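Local coordinates for ARF GTPase-activating protein GIT1 (Rattus norvegicus, PDB 6IUH) that probably acts as a GTPase-activating protein for ARF GTPases and, through its C-terminal four-helix bundle, probably binds the helical motifs of adhesion adaptors such as paxillin, at residues F101-L104 / T105-V108; E29-R32 / A33-F37. All coordinates share one frame; numbering follows the deposited sequence. Where two conformers were deposited one is given.

Contact 1: residues F101-L104 / T105-V108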
loop_
_atom_site.group_PDB
_atom_site.type_symbol
_atom_site.label_atom_id
_atom_site.label_comp_id
_atom_site.label_asym_id
_atom_site.label_seq_id
_atom_site.Cartn_x
_atom_site.Cartn_y
_atom_site.Cartn_z
ATOM N N PHE A 101 -14.685 -14.509 -3.451
ATOM C CA PHE A 101 -14.321 -13.136 -3.784
ATOM C C PHE A 101 -14.523 -12.176 -2.614
ATOM O O PHE A 101 -13.873 -11.136 -2.542
ATOM C CB PHE A 101 -15.112 -12.661 -5.004
ATOM C CG PHE A 101 -14.685 -13.320 -6.284
ATOM C CD1 PHE A 101 -13.601 -12.836 -6.998
ATOM C CD2 PHE A 101 -15.354 -14.433 -6.763
ATOM C CE1 PHE A 101 -13.198 -13.442 -8.169
ATOM C CE2 PHE A 101 -14.956 -15.043 -7.936
ATOM C CZ PHE A 101 -13.878 -14.547 -8.638
ATOM N N GLN A 102 -15.416 -12.529 -1.696
ATOM C CA GLN A 102 -15.616 -11.718 -0.500
ATOM C C GLN A 102 -14.373 -11.774 0.376
ATOM O O GLN A 102 -13.830 -10.743 0.771
ATOM C CB GLN A 102 -16.842 -12.194 0.280
ATOM C CG GLN A 102 -18.147 -12.064 -0.488
ATOM C CD GLN A 102 -18.480 -10.626 -0.834
ATOM O OE1 GLN A 102 -18.112 -9.698 -0.113
ATOM N NE2 GLN A 102 -19.179 -10.435 -1.946
ATOM N N LEU A 103 -13.927 -12.989 0.668
ATOM C CA LEU A 103 -12.714 -13.193 1.446
ATOM C C LEU A 103 -11.506 -12.588 0.735
ATOM O O LEU A 103 -10.674 -11.932 1.359
ATOM C CB LEU A 103 -12.490 -14.683 1.703
ATOM C CG LEU A 103 -11.193 -15.059 2.418
ATOM C CD1 LEU A 103 -11.104 -14.368 3.773
ATOM C CD2 LEU A 103 -11.090 -16.570 2.574
ATOM N N LEU A 104 -11.425 -12.805 -0.575
ATOM C CA LEU A 104 -10.337 -12.264 -1.384
ATOM C C LEU A 104 -10.246 -10.745 -1.289
ATOM O O LEU A 104 -9.186 -10.194 -0.997
ATOM C CB LEU A 104 -10.511 -12.671 -2.844
ATOM C CG LEU A 104 -9.601 -11.946 -3.835
ATOM C CD1 LEU A 104 -8.153 -12.372 -3.648
ATOM C CD2 LEU A 104 -10.071 -12.204 -5.259
ATOM N N THR A 105 -11.365 -10.077 -1.548
ATOM C CA THR A 105 -11.416 -8.621 -1.511
ATOM C C THR A 105 -11.041 -8.091 -0.132
ATOM O O THR A 105 -10.311 -7.103 -0.015
ATOM C CB THR A 105 -12.810 -8.104 -1.902
ATOM O OG1 THR A 105 -13.113 -8.530 -3.235
ATOM C CG2 THR A 105 -12.855 -6.587 -1.843
ATOM N N GLN A 106 -11.531 -8.755 0.909
ATOM C CA GLN A 106 -11.178 -8.377 2.275
ATOM C C GLN A 106 -9.670 -8.425 2.485
ATOM O O GLN A 106 -9.077 -7.468 2.982
ATOM C CB GLN A 106 -11.875 -9.283 3.290
ATOM C CG GLN A 106 -13.383 -9.069 3.381
ATOM C CD GLN A 106 -14.092 -10.213 4.078
ATOM O OE1 GLN A 106 -13.454 -11.096 4.650
ATOM N NE2 GLN A 106 -15.420 -10.208 4.026
ATOM N N GLN A 107 -9.052 -9.534 2.093
ATOM C CA GLN A 107 -7.618 -9.709 2.289
ATOM C C GLN A 107 -6.818 -8.698 1.474
ATOM O O GLN A 107 -5.826 -8.147 1.952
ATOM C CB GLN A 107 -7.203 -11.135 1.929
ATOM C CG GLN A 107 -7.733 -12.186 2.894
ATOM C CD GLN A 107 -7.251 -11.961 4.315
ATOM O OE1 GLN A 107 -6.061 -11.755 4.553
ATOM N NE2 GLN A 107 -8.178 -11.993 5.267
ATOM N N VAL A 108 -7.262 -8.448 0.247
ATOM C CA VAL A 108 -6.588 -7.505 -0.637
ATOM C C VAL A 108 -6.594 -6.085 -0.056
ATOM O O VAL A 108 -5.561 -5.415 -0.031
ATOM C CB VAL A 108 -7.235 -7.511 -2.040
ATOM C CG1 VAL A 108 -6.810 -6.295 -2.842
ATOM C CG2 VAL A 108 -6.876 -8.798 -2.774
HETATM O O HOH W 1 -17.301 -8.271 2.521
#
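The peptide carbonyl of Phe101 is gripped from both faces by Thr105. Thr105 N donates from above one face, 38° out of the carbonyl plane, and the hydroxyl Thr105 OG1 reaches Phe101 O from the other at 2.8 Å. A first torsion of -61° sets OG1 beside the backbone N of Thr105, turned back over the preceding turn, while CG2 faces helix 13-35. The ring of Phe101 itself meets the ring of His39, the planes about 45° apart.

Gln106 packs against the oxygen of the Gln102 carbonyl, its CG 3.1 Å from Gln102 O. From CG its chain runs out extended, and NE2 donates to a water at 3.1 Å, which in turn donates to Gln102 OE1, also at 3.1 Å. Substituting an alanine at Gln106 would probably leave this water without its amide donor and Gln102 OE1 more free to turn.

On the inner side Leu104 and Val108 lie side by side, CD1 to CG2 at 3.9 Å. Leu103 CD1 runs alongside the bent Gln107, whose OE1 is hydrogen-bonded to Arg82 of helix 67-87.

Chemically, the first turns of helix 101-128 thus divide their work: hydroxyl and backbone share one carbonyl, so the hydroxyl of the buried Thr105 is satisfied within its own helix, while a water joins the two glutamines one turn apart.

Contact 2: residues E29-R32 / A33-F37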
loop_
_atom_site.group_PDB
_atom_site.type_symbol
_atom_site.label_atom_id
_atom_site.label_comp_id
_atom_site.label_asym_id
_atom_site.label_seq_id
_atom_site.Cartn_x
_atom_site.Cartn_y
_atom_site.Cartn_z
ATOM N N GLU A 29 -6.477 2.839 -7.429
ATOM C CA GLU A 29 -7.006 2.117 -8.581
ATOM C C GLU A 29 -7.411 0.699 -8.188
ATOM O O GLU A 29 -8.400 0.163 -8.694
ATOM C CB GLU A 29 -5.980 2.088 -9.714
ATOM C CG GLU A 29 -6.460 1.389 -10.976
ATOM C CD GLU A 29 -7.640 2.091 -11.626
ATOM O OE1 GLU A 29 -7.771 3.322 -11.463
ATOM O OE2 GLU A 29 -8.438 1.405 -12.300
ATOM N N LEU A 30 -6.645 0.098 -7.283
ATOM C CA LEU A 30 -6.969 -1.227 -6.761
ATOM C C LEU A 30 -8.287 -1.207 -5.998
ATOM O O LEU A 30 -9.118 -2.101 -6.154
ATOM C CB LEU A 30 -5.850 -1.737 -5.853
ATOM C CG LEU A 30 -6.138 -3.043 -5.111
ATOM C CD1 LEU A 30 -6.352 -4.183 -6.096
ATOM C CD2 LEU A 30 -5.010 -3.372 -4.145
ATOM N N LEU A 31 -8.472 -0.182 -5.170
ATOM C CA LEU A 31 -9.705 -0.035 -4.404
ATOM C C LEU A 31 -10.897 0.141 -5.336
ATOM O O LEU A 31 -11.989 -0.366 -5.070
ATOM C CB LEU A 31 -9.608 1.153 -3.443
ATOM C CG LEU A 31 -10.859 1.421 -2.605
ATOM C CD1 LEU A 31 -11.239 0.183 -1.808
ATOM C CD2 LEU A 31 -10.637 2.611 -1.683
ATOM N N ARG A 32 -10.679 0.860 -6.430
ATOM C CA ARG A 32 -11.719 1.067 -7.432
ATOM C C ARG A 32 -12.100 -0.255 -8.085
ATOM O O ARG A 32 -13.277 -0.528 -8.325
ATOM C CB ARG A 32 -11.257 2.064 -8.496
ATOM C CG ARG A 32 -12.347 2.459 -9.486
ATOM C CD ARG A 32 -11.800 3.325 -10.611
ATOM N NE ARG A 32 -10.969 2.563 -11.539
ATOM C CZ ARG A 32 -11.417 2.013 -12.663
ATOM N NH1 ARG A 32 -10.588 1.338 -13.449
ATOM N NH2 ARG A 32 -12.691 2.140 -13.006
ATOM N N ALA A 33 -11.093 -1.076 -8.368
ATOM C CA ALA A 33 -11.319 -2.382 -8.977
ATOM C C ALA A 33 -12.138 -3.275 -8.052
ATOM O O ALA A 33 -13.055 -3.970 -8.493
ATOM C CB ALA A 33 -9.994 -3.047 -9.319
ATOM N N ALA A 34 -11.802 -3.248 -6.767
ATOM C CA ALA A 34 -12.519 -4.029 -5.768
ATOM C C ALA A 34 -13.975 -3.588 -5.683
ATOM O O ALA A 34 -14.883 -4.414 -5.585
ATOM C CB ALA A 34 -11.842 -3.900 -4.407
ATOM N N GLN A 35 -14.192 -2.280 -5.730
ATOM C CA GLN A 35 -15.533 -1.730 -5.585
ATOM C C GLN A 35 -16.370 -1.905 -6.850
ATOM O O GLN A 35 -17.594 -1.994 -6.781
ATOM C CB GLN A 35 -15.458 -0.250 -5.202
ATOM C CG GLN A 35 -15.011 -0.021 -3.764
ATOM C CD GLN A 35 -14.850 1.445 -3.425
ATOM O OE1 GLN A 35 -14.322 2.225 -4.218
ATOM N NE2 GLN A 35 -15.307 1.830 -2.239
ATOM N N GLU A 36 -15.707 -1.955 -8.002
ATOM C CA GLU A 36 -16.401 -2.090 -9.278
ATOM C C GLU A 36 -16.394 -3.536 -9.761
ATOM O O GLU A 36 -16.852 -3.832 -10.868
ATOM C CB GLU A 36 -15.769 -1.177 -10.329
ATOM C CG GLU A 36 -15.976 0.307 -10.057
ATOM C CD GLU A 36 -15.310 1.191 -11.094
ATOM O OE1 GLU A 36 -14.614 0.650 -11.979
ATOM O OE2 GLU A 36 -15.482 2.426 -11.022
ATOM N N PHE A 37 -15.867 -4.419 -8.917
ATOM C CA PHE A 37 -15.821 -5.858 -9.169
ATOM C C PHE A 37 -14.983 -6.216 -10.393
ATOM O O PHE A 37 -15.276 -7.186 -11.093
ATOM C CB PHE A 37 -17.235 -6.423 -9.325
ATOM C CG PHE A 37 -18.158 -6.060 -8.200
ATOM C CD1 PHE A 37 -17.698 -6.009 -6.895
ATOM C CD2 PHE A 37 -19.487 -5.759 -8.448
ATOM C CE1 PHE A 37 -18.547 -5.674 -5.857
ATOM C CE2 PHE A 37 -20.341 -5.422 -7.414
ATOM C CZ PHE A 37 -19.868 -5.378 -6.118
#
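In the conformer given, Arg32 and Glu36 meet in a salt bridge, Arg32 NH2 to Glu36 OE1 at 2.6 Å. The carboxylate stands almost upright to the guanidinium, the two planes 87° apart, and its oxygen approaches obliquely. The other oxygen, Glu36 OE2, sits 3.5 Å from Arg32 CG, so the same carboxylate also lies against the aliphatic part of the arginine chain.

Glu29 takes a different approach to the same group. Its carboxyl carbon lies at the guanidinium edge, in plane, and Arg32 NE bonds Glu29 OE2 at 2.9 Å. That oxygen is met from above its own carboxylate plane. The separation to Arg32 NH1 is improbably short, and Arg32 was modelled in two conformers, so the exact spacing is doubtful and the contact rests on the NE bond. One arginine is in this way shared by two acids, three residues before it and four after. The bend at the third torsion of Arg32, 72° after two extended ones, swings the guanidinium back across the helix surface. Lys38 brings a like charge near NH1, which the acids probably offset.

Behind these groups, regular backbone bonds hold the spacing: Ala33 N to Glu29 O at 3.0 Å and Glu36 N to Arg32 O at 2.8 Å. On the next flank Gln35 crosses Leu31, OE1 to CG at 3.9 Å, and both touch a chain of another protein. Opposite the charged face, Leu30 packs on Cys45 and Ile49 of helix 42-57.

Helix 13-35 closes in a Schellman motif: Phe37 has positive phi (63°) with two bonds back into the last turn, of which Phe37 N to Ala34 O is long and weak at 3.5 Å. A salt-bridge network of i to i+3 and i to i+4 spacing runs up to it, on an amphipathic helix of a four-helix bundle.

Contact 2 closes helix 13-35 and contact 1 opens helix 101-128, so the end of one helix lies beside the start of the other, which runs antiparallel to it; the contact centres are about 11 Å apart. They touch directly through packing: Val108 CG1 meets Leu30 CD2 at 3.7 Å, and the methyl Thr105 CG2 meets Ala34 CB at 3.8 Å. Phe42 of helix 42-57 touches Leu104 and Val108 of contact 1 as well as Leu30 and Ala34 of contact 2. A chain of another protein touches Thr105 and Gln106 on one side and Leu31 and Gln35 on the other, consistent with its lying along the groove between the two helices.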